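Local atomic coordinates of ATP-dependent RNA helicase HrpB (Escherichia coli, PDB entry 6EUD), a protein that catalyses the hydrolysis of ATP to ADP and phosphate and belongs to the DExH-box RNA helicases, binding single-stranded RNA. Residues A[8-13]-A[37-42]; A[30-35]-A[281-286]. One frame throughout, in Å; residues are numbered along the deposited sequence.

Interaction 1 of 2, residues A[8-13]-A[37-42]; sequences PVAAVL and STWLPL
Just past the P-loop of the first RecA-like domain, where helix 40-45 begins, Trp-39 and Leu-40 pack on Val-9 and Ala-10 of the turn before helix 13-20 and on Leu-13 at its start. The contact is wholly apolar. CG of Trp-39 stands anti to the backbone N (chi1 -167°), and the ring beyond it reaches Ala-10. There the far end of its six-membered ring meets Ala-10: CZ3 lies 3.7 Å from Ala-10 CA, and CH2 lies 3.9 Å from Ala-10 CB. An alanine suits position 10 because its single methyl lets the ring come right up to the main chain. Leu-13 spreads its two methyls over two partners, crossing the indole at about a right angle to bring CD2 within 4.2 Å of Trp-39 CH2. The tryptophan also touches Leu-74, so it links this turn to helix 61-74. An alanine in place of Trp-39 would probably open a gap here, leaving Ala-10, Leu-13 CD2 and Leu-74 without the broad ring they pack against. Leu-40 is buried, and its branched end fits between Val-9 and Leu-13. Two residues before Trp-39, Ser-37 closes the predicted ATP-binding loop and hydrogen-bonds through OG to OD1 of Asp-126 in the DEFH box, so this packing directly follows the nucleotide site. Val-9 holds CG1 anti to its backbone N (chi1 -177°), where it meets Leu-40 CD2 at 3.7 Å, while the other methyl of Leu-40, CD1, rests 3.7 Å from Leu-13 CD1.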
# COMPACT_ATOMS: atom_id res chain seq x y z
N PRO A 8 21.85 33.46 1.75
CA PRO A 8 21.75 33.06 3.17
C PRO A 8 22.42 31.73 3.48
O PRO A 8 22.79 31.48 4.63
CB PRO A 8 20.24 32.97 3.40
CG PRO A 8 19.65 33.88 2.38
CD PRO A 8 20.53 33.76 1.17
N VAL A 9 22.57 30.89 2.46
CA VAL A 9 23.23 29.61 2.63
C VAL A 9 24.73 29.82 2.90
O VAL A 9 25.37 29.00 3.55
CB VAL A 9 23.02 28.71 1.38
CG1 VAL A 9 23.66 27.35 1.58
CG2 VAL A 9 21.54 28.54 1.11
N ALA A 10 25.28 30.93 2.41
CA ALA A 10 26.67 31.25 2.69
C ALA A 10 26.89 31.42 4.18
O ALA A 10 27.90 30.96 4.72
CB ALA A 10 27.08 32.51 1.95
N ALA A 11 25.93 32.05 4.85
CA ALA A 11 26.07 32.41 6.26
C ALA A 11 25.98 31.20 7.18
O ALA A 11 26.19 31.31 8.39
CB ALA A 11 25.01 33.44 6.65
N VAL A 12 25.69 30.03 6.61
CA VAL A 12 25.50 28.83 7.41
C VAL A 12 26.57 27.79 7.05
O VAL A 12 26.73 26.78 7.74
CB VAL A 12 24.06 28.28 7.23
CG1 VAL A 12 23.88 27.65 5.85
CG2 VAL A 12 23.70 27.31 8.33
N LEU A 13 27.31 28.07 5.98
CA LEU A 13 28.34 27.17 5.44
C LEU A 13 29.43 26.72 6.42
O LEU A 13 29.78 25.53 6.43
CB LEU A 13 29.02 27.83 4.22
CG LEU A 13 30.19 27.06 3.61
CD1 LEU A 13 29.76 25.68 3.13
CD2 LEU A 13 30.80 27.87 2.48
N SER A 37 20.72 24.63 -3.45
CA SER A 37 20.89 23.76 -4.61
C SER A 37 21.83 24.37 -5.65
O SER A 37 22.68 23.69 -6.24
CB SER A 37 19.53 23.46 -5.25
OG SER A 37 18.56 23.18 -4.26
N THR A 38 21.67 25.67 -5.88
CA THR A 38 22.35 26.37 -6.96
C THR A 38 23.64 27.05 -6.51
O THR A 38 24.21 27.87 -7.24
CB THR A 38 21.42 27.43 -7.58
OG1 THR A 38 20.86 28.25 -6.55
CG2 THR A 38 20.29 26.76 -8.35
N TRP A 39 24.10 26.71 -5.32
CA TRP A 39 25.34 27.28 -4.84
C TRP A 39 26.10 26.28 -4.01
O TRP A 39 27.18 25.85 -4.40
CB TRP A 39 25.08 28.55 -4.02
CG TRP A 39 26.31 29.35 -3.75
CD1 TRP A 39 26.96 30.15 -4.63
CD2 TRP A 39 27.02 29.44 -2.51
NE1 TRP A 39 28.05 30.73 -4.03
CE2 TRP A 39 28.10 30.32 -2.72
CE3 TRP A 39 26.85 28.88 -1.24
CZ2 TRP A 39 29.02 30.64 -1.71
CZ3 TRP A 39 27.77 29.20 -0.23
CH2 TRP A 39 28.83 30.08 -0.48
N LEU A 40 25.51 25.89 -2.88
CA LEU A 40 26.19 25.09 -1.86
C LEU A 40 27.03 23.88 -2.34
O LEU A 40 28.09 23.61 -1.77
CB LEU A 40 25.16 24.60 -0.83
CG LEU A 40 25.72 23.96 0.44
CD1 LEU A 40 26.88 24.76 1.02
CD2 LEU A 40 24.63 23.79 1.46
N PRO A 41 26.58 23.15 -3.39
CA PRO A 41 27.41 22.03 -3.86
C PRO A 41 28.88 22.35 -4.19
O PRO A 41 29.76 21.62 -3.74
CB PRO A 41 26.67 21.58 -5.12
CG PRO A 41 25.26 21.85 -4.81
CD PRO A 41 25.25 23.12 -4.02
N LEU A 42 29.13 23.40 -4.97
CA LEU A 42 30.48 23.77 -5.37
C LEU A 42 31.42 23.98 -4.18
O LEU A 42 32.61 23.68 -4.26
CB LEU A 42 30.45 25.05 -6.20
CG LEU A 42 29.71 25.00 -7.53
CD1 LEU A 42 29.66 26.41 -8.13
CD2 LEU A 42 30.38 24.02 -8.48

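Interaction 2 of 2, residues A[30-35]-A[281-286]; sequences APTGAG and SLTIEG
Thr-32 does most of the touching here, using both branches of its side chain against the backbone of Ser-281 and the side chain of Thr-283. Its hydroxyl, anti to the backbone N (chi1 -171°), donates a hydrogen bond from OG1 to Ser-281 O. At 3.3 Å the bond is long, and the donor stands well above the carbonyl plane, 55° out of it, with a C=O...donor angle of 108°, so its hold is probably modest. The methyl is the tight branch: Thr-32 CG2 comes within 3.3 Å of Thr-283 OG1 and 3.7 Å of Ser-281 O. A threonine suits this place because one short side chain supplies both a donor and a methyl. Ser-281 offers its carbonyl, while its own OG bonds to Ile-277 O. Segment 30-35 is the first part of the P-loop (motif I, APTGAG of APTGAGKS), predicted to bind ATP, and segment 281-286 belongs to the motif V region of the second RecA-like domain; the two face each other across the interdomain cleft of superfamily 2 helicases. Toward solvent the contact thins out. Gly-33 is exposed, and its N is 4.0 Å from Thr-283 OG1, too far to be counted as a bond; a CB there would still find room. Leu-282, which points away from the P-loop, and Ile-284 both touch Leu-248 of strand 243-248, and Ile-284 also meets Val-272, so motif V packs on its own domain.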
# COMPACT_ATOMS: atom_id res chain seq x y z
N ALA A 30 16.84 24.69 4.83
CA ALA A 30 16.99 26.02 4.25
C ALA A 30 15.91 26.26 3.20
O ALA A 30 15.59 25.34 2.44
CB ALA A 30 18.37 26.19 3.63
N PRO A 31 15.36 27.49 3.14
CA PRO A 31 14.37 27.86 2.12
C PRO A 31 14.89 27.57 0.71
O PRO A 31 16.10 27.47 0.53
CB PRO A 31 14.17 29.37 2.33
CG PRO A 31 15.37 29.81 3.15
CD PRO A 31 15.71 28.63 4.00
N THR A 32 14.00 27.41 -0.26
CA THR A 32 14.41 26.86 -1.54
C THR A 32 15.19 27.86 -2.42
O THR A 32 16.10 27.47 -3.16
CB THR A 32 13.19 26.33 -2.32
OG1 THR A 32 13.64 25.62 -3.49
CG2 THR A 32 12.26 27.47 -2.73
N GLY A 33 14.85 29.14 -2.33
CA GLY A 33 15.50 30.15 -3.14
C GLY A 33 16.77 30.66 -2.49
O GLY A 33 17.40 31.60 -2.99
N ALA A 34 17.15 30.06 -1.37
CA ALA A 34 18.32 30.50 -0.62
C ALA A 34 19.61 30.10 -1.32
O ALA A 34 20.68 30.62 -1.01
CB ALA A 34 18.28 29.94 0.80
N GLY A 35 19.50 29.18 -2.28
CA GLY A 35 20.65 28.77 -3.06
C GLY A 35 21.29 27.49 -2.57
O GLY A 35 22.43 27.19 -2.91
N SER A 281 9.01 24.09 -3.24
CA SER A 281 10.03 23.98 -4.29
C SER A 281 10.21 25.24 -5.12
O SER A 281 11.27 25.47 -5.71
CB SER A 281 9.70 22.83 -5.23
OG SER A 281 8.65 23.18 -6.11
N LEU A 282 9.16 26.04 -5.20
CA LEU A 282 9.17 27.21 -6.05
C LEU A 282 8.88 28.45 -5.21
O LEU A 282 8.03 28.44 -4.32
CB LEU A 282 8.14 27.05 -7.16
CG LEU A 282 8.40 27.71 -8.51
CD1 LEU A 282 9.85 27.54 -8.91
CD2 LEU A 282 7.49 27.06 -9.53
N THR A 283 9.62 29.52 -5.49
CA THR A 283 9.43 30.77 -4.78
C THR A 283 8.72 31.79 -5.66
O THR A 283 9.28 32.28 -6.64
CB THR A 283 10.77 31.32 -4.28
OG1 THR A 283 11.19 30.53 -3.16
CG2 THR A 283 10.64 32.77 -3.85
N ILE A 284 7.48 32.09 -5.30
CA ILE A 284 6.71 33.12 -5.99
C ILE A 284 6.85 34.44 -5.23
O ILE A 284 6.60 34.50 -4.03
CB ILE A 284 5.22 32.73 -6.13
CG1 ILE A 284 5.05 31.62 -7.18
CG2 ILE A 284 4.42 33.89 -6.63
CD1 ILE A 284 5.36 30.24 -6.69
N GLU A 285 7.26 35.48 -5.94
CA GLU A 285 7.55 36.75 -5.29
C GLU A 285 6.36 37.71 -5.28
O GLU A 285 5.42 37.56 -6.04
CB GLU A 285 8.74 37.41 -5.97
CG GLU A 285 9.94 36.50 -6.04
CD GLU A 285 10.96 37.01 -7.02
OE1 GLU A 285 11.85 36.23 -7.40
OE2 GLU A 285 10.87 38.20 -7.40
N GLY A 286 6.41 38.69 -4.38
CA GLY A 286 5.43 39.76 -4.28
C GLY A 286 4.14 39.34 -3.59
O GLY A 286 3.14 40.05 -3.65

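The segments alternate along the chain in the order 8-13, 30-35, 37-42 and 281-286, and the centres of the two interactions lie about 14 Å apart. Interaction 1 stays inside the first RecA-like domain, whereas interaction 2 reaches from it to the second. The P-loop, which runs from strand 26-29 to helix 40-45, joins them: segment 30-35 carries most of it and segment 37-42 its end. They also touch directly, with Val-9 CG2 only 3.1 Å from Ala-34 O. The loop thus has apolar packing beside it in its own domain and a smaller contact, with one hydrogen bond, from the other, consistent with RecA-like domains that can shift against each other.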